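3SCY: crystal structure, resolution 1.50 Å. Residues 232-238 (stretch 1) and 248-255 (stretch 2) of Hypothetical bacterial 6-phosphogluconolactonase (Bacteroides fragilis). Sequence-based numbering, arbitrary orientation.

Stretch 1 232-238: GGTVIAF
Stretch 2 (248-255) IQTVAADT

Residues 234-238 and 248-252 form two neighbouring antiparallel strands, their N-to-C directions 162° apart and their axes approaching to 4.5 Å. Extended backbones (phi/psi -107/129 at Val235, -125/128 at Thr250) set Thr234 opposite Ala252, Val235 opposite Val251, Ile236 opposite Thr250 and Ala237 opposite Gln249. CA-CA distances alternate accordingly: 4.5 Å for Thr234-Ala252 and Ile236-Thr250, the non-hydrogen-bonded pairs, against 5.3 Å for Val235-Val251 and 5.1 Å for Ala237-Gln249.

The valine pair is bonded reciprocally, Val235 N to Val251 O at 2.8 Å and Val251 N to Val235 O at 2.9 Å. At the next such pair, Ala237 N donates to Gln249 O (2.8 Å), but the return bond from Gln249 N to Ala237 O is weak at 3.4 Å. Ile248, with phi/psi -116/-22, instead directs its N almost linearly at Ala237 O (2.8 Å, 178°), so this carbonyl accepts from two successive amides. Between the hydrogen-bonded pairs, CA-H...O contacts join Thr250 CA to Val235 O and Ile236 CA to Gln249 O, both 3.4 Å.

The side chains of Val235, Ala237, Gln249 and Val251 share one face. Val235 is t (174°) and Val251 m (-62°); Val251 CG2 packs 3.8 Å from Val235 CB, while Val235 CG2 lies 4.1 Å from Ala253 CB, extending the apolar contact beyond the strand. The small Ala237 brings its CB within 4.1 Å of Gln249 CB. Gln249 is extended (chi1 -160°, chi2 -169°, chi3 15°), and its amide is hydrogen-bonded elsewhere in the structure. Ile248 points sideways; its chi1 of 57° (p) places CG1 3.8 Å from Ala237 CB, and chi2 is t (176°).

On the other face, Thr234 is p (55°) and Thr250 m (-64°), so their methyls meet, CG2 to CG2, at 3.8 Å. Thr250 OG1 lies 3.7 Å from CG1 of Ile236, itself m,t (-60°, 175°). Phe238 (chi1 -58°, chi2 93°) points away from stretch 2.

Beyond the strands, Gly233 O accepts from both Ala253 N (2.8 Å) and Asp254 N (2.9 Å, 170°). Gly233 adopts phi/psi 69/23, a positive phi that favours glycine; a CB here would sit 2.7 Å from Asp254 CB, a clash. Asp254, t (165°, chi2 37°), points its CA-to-CB bond sideways, and its carboxylate is hydrogen-bonded outside this pairing. A water oxygen lies 3.1 Å from Gly232 O and 2.7 Å from Asp254 O, within hydrogen-bonding reach of both loops.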

# COMPACT_ATOMS: atom_id res chain seq x y z
N GLY A 232 12.25 12.70 -1.67
CA GLY A 232 12.16 14.00 -1.01
C GLY A 232 11.90 13.91 0.48
O GLY A 232 12.25 14.84 1.21
N GLY A 233 11.31 12.79 0.91
CA GLY A 233 11.00 12.54 2.32
C GLY A 233 9.89 13.45 2.82
O GLY A 233 9.80 13.75 4.01
N THR A 234 9.09 13.94 1.90
CA THR A 234 8.01 14.84 2.19
C THR A 234 6.66 14.17 2.11
O THR A 234 6.47 13.18 1.38
CB THR A 234 8.00 16.03 1.21
OG1 THR A 234 7.97 15.54 -0.14
CG2 THR A 234 9.22 16.96 1.38
N VAL A 235 5.69 14.75 2.82
CA VAL A 235 4.28 14.44 2.69
C VAL A 235 3.67 15.64 1.98
O VAL A 235 3.89 16.77 2.42
CB VAL A 235 3.54 14.12 4.02
CG1 VAL A 235 2.03 13.94 3.81
CG2 VAL A 235 4.12 12.87 4.67
N ILE A 236 2.92 15.38 0.91
CA ILE A 236 2.17 16.41 0.23
C ILE A 236 0.69 16.17 0.53
O ILE A 236 0.18 15.05 0.36
CB ILE A 236 2.45 16.47 -1.28
CG1 ILE A 236 3.95 16.76 -1.53
CG2 ILE A 236 1.58 17.56 -1.92
CD1 ILE A 236 4.34 16.73 -3.05
N ALA A 237 0.03 17.23 1.03
CA ALA A 237 -1.40 17.23 1.30
C ALA A 237 -2.11 17.88 0.14
O ALA A 237 -1.66 18.91 -0.37
CB ALA A 237 -1.70 17.99 2.59
N PHE A 238 -3.19 17.26 -0.29
CA PHE A 238 -4.01 17.76 -1.38
C PHE A 238 -5.44 17.82 -1.04
O PHE A 238 -5.96 16.96 -0.31
CB PHE A 238 -3.94 16.79 -2.60
CG PHE A 238 -2.60 16.48 -3.20
CD1 PHE A 238 -1.87 15.36 -2.78
CD2 PHE A 238 -2.13 17.20 -4.30
CE1 PHE A 238 -0.66 15.04 -3.38
CE2 PHE A 238 -0.93 16.85 -4.92
CZ PHE A 238 -0.19 15.79 -4.45
N ILE A 248 -2.12 21.61 -1.13
CA ILE A 248 -2.39 22.62 -0.09
C ILE A 248 -1.21 22.79 0.87
O ILE A 248 -1.10 23.84 1.51
CB ILE A 248 -3.69 22.38 0.71
CG1 ILE A 248 -3.70 20.98 1.38
CG2 ILE A 248 -4.93 22.59 -0.21
CD1 ILE A 248 -4.88 20.64 2.29
N GLN A 249 -0.33 21.77 0.97
CA GLN A 249 0.78 21.79 1.89
C GLN A 249 1.81 20.73 1.57
O GLN A 249 1.45 19.64 1.12
CB GLN A 249 0.25 21.54 3.31
CG GLN A 249 1.19 21.98 4.44
CD GLN A 249 0.73 21.49 5.78
OE1 GLN A 249 -0.12 20.60 5.89
NE2 GLN A 249 1.30 22.03 6.85
N THR A 250 3.09 21.04 1.86
CA THR A 250 4.21 20.09 1.82
C THR A 250 4.87 20.14 3.20
O THR A 250 5.21 21.24 3.66
CB THR A 250 5.22 20.39 0.70
OG1 THR A 250 4.60 20.25 -0.58
CG2 THR A 250 6.44 19.47 0.75
N VAL A 251 5.05 18.98 3.85
CA VAL A 251 5.72 18.87 5.16
C VAL A 251 6.83 17.84 5.07
O VAL A 251 6.79 16.96 4.22
CB VAL A 251 4.77 18.56 6.35
CG1 VAL A 251 3.74 19.67 6.55
CG2 VAL A 251 4.07 17.21 6.18
N ALA A 252 7.81 17.94 5.96
CA ALA A 252 8.91 17.00 5.99
C ALA A 252 8.59 15.83 6.89
O ALA A 252 8.37 16.02 8.09
CB ALA A 252 10.16 17.71 6.50
N ALA A 253 8.60 14.61 6.34
CA ALA A 253 8.45 13.40 7.14
C ALA A 253 9.83 13.00 7.62
O ALA A 253 10.02 12.65 8.77
CB ALA A 253 7.83 12.28 6.31
N ASP A 254 10.80 13.09 6.70
CA ASP A 254 12.21 12.78 6.95
C ASP A 254 12.96 14.09 7.16
O ASP A 254 12.85 15.01 6.34
CB ASP A 254 12.79 11.99 5.76
CG ASP A 254 14.31 11.88 5.67
OD1 ASP A 254 14.97 11.76 6.72
OD2 ASP A 254 14.83 11.86 4.53
N THR A 255 13.74 14.16 8.24
CA THR A 255 14.49 15.40 8.50
C THR A 255 16.01 15.16 8.49
O THR A 255 16.76 16.06 8.89
CB THR A 255 14.02 16.02 9.83
OG1 THR A 255 14.36 15.13 10.89
CG2 THR A 255 12.52 16.35 9.83
O HOH W 1 11.88 16.07 4.02